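Local coordinates for protein post-proline cleaving enzyme (Rickettsia typhi, PDB 4HVT) that probably cleaves short peptides on the carboxyl side of proline, as a serine peptidase of the prolyl oligopeptidase family, at residues Thr555-Lys563 with Arg579-Ala587. Residues are numbered along the deposited sequence; the frame is centred on the assembly and turned at random.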
loop_
_atom_site.group_PDB
_atom_site.type_symbol
_atom_site.label_atom_id
_atom_site.label_comp_id
_atom_site.label_asym_id
_atom_site.label_seq_id
_atom_site.Cartn_x
_atom_site.Cartn_y
_atom_site.Cartn_z
ATOM N N THR A 555 8.265 28.799 -1.816
ATOM C CA THR A 555 6.870 29.089 -1.522
ATOM C C THR A 555 6.803 29.912 -0.242
ATOM O O THR A 555 7.851 30.344 0.281
ATOM C CB THR A 555 6.052 27.774 -1.435
ATOM O OG1 THR A 555 4.641 28.034 -1.476
ATOM C CG2 THR A 555 6.410 27.002 -0.210
ATOM N N SER A 556 5.578 30.174 0.199
ATOM C CA SER A 556 5.292 30.868 1.431
ATOM C C SER A 556 3.990 30.250 2.002
ATOM O O SER A 556 3.265 29.523 1.284
ATOM C CB SER A 556 5.173 32.375 1.176
ATOM O OG SER A 556 4.107 32.683 0.301
ATOM N N PRO A 557 3.701 30.491 3.281
ATOM C CA PRO A 557 2.558 29.818 3.900
ATOM C C PRO A 557 1.262 29.913 3.118
ATOM O O PRO A 557 0.540 28.924 2.983
ATOM C CB PRO A 557 2.416 30.551 5.235
ATOM C CG PRO A 557 3.820 30.857 5.586
ATOM C CD PRO A 557 4.461 31.258 4.281
ATOM N N GLU A 558 1.024 31.066 2.530
ATOM C CA GLU A 558 -0.188 31.292 1.755
ATOM C C GLU A 558 -0.325 30.422 0.520
ATOM O O GLU A 558 -1.455 30.194 0.060
ATOM C CB GLU A 558 -0.260 32.790 1.391
ATOM C CG GLU A 558 -0.766 33.187 0.024
ATOM C CD GLU A 558 -0.728 34.698 -0.149
ATOM O OE1 GLU A 558 -0.344 35.370 0.824
ATOM O OE2 GLU A 558 -1.057 35.218 -1.226
ATOM N N TYR A 559 0.816 29.924 0.018
ATOM C CA TYR A 559 0.864 29.169 -1.195
ATOM C C TYR A 559 1.198 27.687 -0.923
ATOM O O TYR A 559 1.317 26.929 -1.886
ATOM C CB TYR A 559 1.899 29.779 -2.155
ATOM C CG TYR A 559 1.454 31.097 -2.745
ATOM C CD1 TYR A 559 0.683 31.100 -3.885
ATOM C CD2 TYR A 559 1.776 32.306 -2.164
ATOM C CE1 TYR A 559 0.261 32.244 -4.455
ATOM C CE2 TYR A 559 1.334 33.494 -2.723
ATOM C CZ TYR A 559 0.566 33.424 -3.879
ATOM O OH TYR A 559 0.101 34.522 -4.531
ATOM N N LEU A 560 1.369 27.325 0.360
ATOM C CA LEU A 560 1.844 25.982 0.739
ATOM C C LEU A 560 0.703 25.090 1.195
ATOM O O LEU A 560 0.060 25.322 2.249
ATOM C CB LEU A 560 2.947 26.059 1.808
ATOM C CG LEU A 560 3.444 24.697 2.286
ATOM C CD1 LEU A 560 3.938 23.818 1.114
ATOM C CD2 LEU A 560 4.493 24.847 3.395
ATOM N N GLY A 561 0.475 24.014 0.434
ATOM C CA GLY A 561 -0.502 23.017 0.852
ATOM C C GLY A 561 0.160 21.696 1.185
ATOM O O GLY A 561 1.252 21.392 0.724
ATOM N N ILE A 562 -0.483 20.986 2.104
ATOM C CA ILE A 562 0.046 19.754 2.596
ATOM C C ILE A 562 -1.029 18.679 2.453
ATOM O O ILE A 562 -2.211 18.966 2.561
ATOM C CB ILE A 562 0.547 19.835 4.056
ATOM C CG1 ILE A 562 -0.544 20.326 5.004
ATOM C CG2 ILE A 562 1.796 20.704 4.141
ATOM C CD1 ILE A 562 -0.133 20.170 6.478
ATOM N N LYS A 563 -0.594 17.475 2.120
ATOM C CA LYS A 563 -1.509 16.353 1.802
ATOM C C LYS A 563 -0.993 15.027 2.383
ATOM O O LYS A 563 0.187 14.742 2.269
ATOM C CB LYS A 563 -1.687 16.336 0.280
ATOM C CG LYS A 563 -2.549 15.249 -0.293
ATOM C CD LYS A 563 -2.372 15.187 -1.827
ATOM C CE LYS A 563 -2.718 13.825 -2.416
ATOM N NZ LYS A 563 -1.788 12.730 -2.047
ATOM N N ARG A 579 1.170 23.956 13.899
ATOM C CA ARG A 579 1.853 24.987 13.151
ATOM C C ARG A 579 0.957 25.614 12.058
ATOM O O ARG A 579 1.315 25.651 10.849
ATOM C CB ARG A 579 3.154 24.425 12.585
ATOM C CG ARG A 579 4.168 23.953 13.605
ATOM C CD ARG A 579 4.785 25.085 14.430
ATOM N NE ARG A 579 5.521 26.050 13.652
ATOM C CZ ARG A 579 6.770 25.916 13.211
ATOM N NH1 ARG A 579 7.477 24.797 13.443
ATOM N NH2 ARG A 579 7.294 26.905 12.477
ATOM N N PRO A 580 -0.222 26.103 12.461
ATOM C CA PRO A 580 -1.186 26.556 11.473
ATOM C C PRO A 580 -0.621 27.664 10.551
ATOM O O PRO A 580 -0.979 27.760 9.351
ATOM C CB PRO A 580 -2.330 27.087 12.325
ATOM C CG PRO A 580 -1.754 27.360 13.706
ATOM C CD PRO A 580 -0.716 26.276 13.855
ATOM N N GLU A 581 0.304 28.450 11.092
ATOM C CA GLU A 581 0.857 29.578 10.384
ATOM C C GLU A 581 1.815 29.233 9.243
ATOM O O GLU A 581 2.204 30.119 8.468
ATOM C CB GLU A 581 1.561 30.501 11.387
ATOM C CG GLU A 581 2.966 30.031 11.819
ATOM C CD GLU A 581 3.005 28.904 12.850
ATOM O OE1 GLU A 581 1.971 28.484 13.410
ATOM O OE2 GLU A 581 4.126 28.443 13.141
ATOM N N LEU A 582 2.214 27.967 9.150
ATOM C CA LEU A 582 3.110 27.503 8.091
ATOM C C LEU A 582 2.400 27.171 6.783
ATOM O O LEU A 582 3.074 27.054 5.717
ATOM C CB LEU A 582 3.858 26.265 8.557
ATOM C CG LEU A 582 5.065 26.442 9.470
ATOM C CD1 LEU A 582 5.719 25.101 9.621
ATOM C CD2 LEU A 582 6.079 27.457 8.986
ATOM N N PHE A 583 1.092 26.959 6.843
ATOM C CA PHE A 583 0.336 26.329 5.740
ATOM C C PHE A 583 -0.862 27.105 5.288
ATOM O O PHE A 583 -1.477 27.911 6.053
ATOM C CB PHE A 583 -0.140 24.911 6.154
ATOM C CG PHE A 583 0.915 24.134 6.793
ATOM C CD1 PHE A 583 1.966 23.636 6.013
ATOM C CD2 PHE A 583 0.887 23.868 8.146
ATOM C CE1 PHE A 583 3.001 22.921 6.571
ATOM C CE2 PHE A 583 1.938 23.177 8.716
ATOM C CZ PHE A 583 2.968 22.692 7.954
ATOM N N GLY A 584 -1.169 26.950 4.017
ATOM C CA GLY A 584 -2.316 27.627 3.402
ATOM C C GLY A 584 -3.493 26.714 3.052
ATOM O O GLY A 584 -4.617 27.199 2.840
ATOM N N ALA A 585 -3.248 25.411 2.963
ATOM C CA ALA A 585 -4.282 24.417 2.671
ATOM C C ALA A 585 -3.815 22.999 3.084
ATOM O O ALA A 585 -2.611 22.685 3.159
ATOM C CB ALA A 585 -4.658 24.416 1.195
ATOM N N VAL A 586 -4.800 22.226 3.455
ATOM C CA VAL A 586 -4.582 20.875 3.933
ATOM C C VAL A 586 -5.602 19.897 3.323
ATOM O O VAL A 586 -6.784 20.197 3.243
ATOM C CB VAL A 586 -4.735 20.808 5.450
ATOM C CG1 VAL A 586 -4.388 19.422 5.961
ATOM C CG2 VAL A 586 -3.855 21.814 6.194
ATOM N N ALA A 587 -5.143 18.711 2.931
ATOM C CA ALA A 587 -6.034 17.581 2.623
ATOM C C ALA A 587 -5.689 16.415 3.559
ATOM O O ALA A 587 -4.571 15.949 3.588
ATOM C CB ALA A 587 -5.950 17.201 1.159
HETATM O O HOH W 1 -4.056 30.133 1.279
#
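Ile562 and Val586 sit side by side on neighbouring parallel strands 560-565 and 585-589, the two strands joined by a right-handed beta-alpha-beta crossover through helix 567-578 in the alpha/beta-hydrolase domain. The backbone ladder runs from Ile562 N to Ala585 O (2.9 Å) and from Ala587 N to Ile562 O (3.0 Å). Where the second strand begins, Leu560 O takes a nearly straight bond from Gly584 N (2.7 Å, 167°) and a weak one from Ala585 N.

Ile562 reaches both Val586 and the Phe583 ring. From CB, the branch Ile562 CG1 stands between the backbone N and the carbonyl carbon (chi1 56°), which brings it against Val586 CG2 at 3.8 Å. The other branch, CG2, meets the Phe583 ring at CD1 and CE1. At the tip, Ile562 CD1 lies 4.0 Å from the Phe583 ring centroid, almost on the ring normal, a CH-pi contact; Leu582 CB covers the opposite face. Val572 of the crossover helix and Phe542 of helix 536-551 also touch Ile562, placing this cluster on the side of the sheet that faces helices 567-578 and 536-551. Ala585 and Ala587 turn to the other side, against helix 688-706.

Leu560 runs alongside Phe583, and Leu560 CD2 approaches both Phe583 CD1 and Leu582 O, the latter at 3.5 Å; that buried carbonyl oxygen has no hydrogen-bond partner, but Pro557 CA offers it a C-H at 3.3 Å.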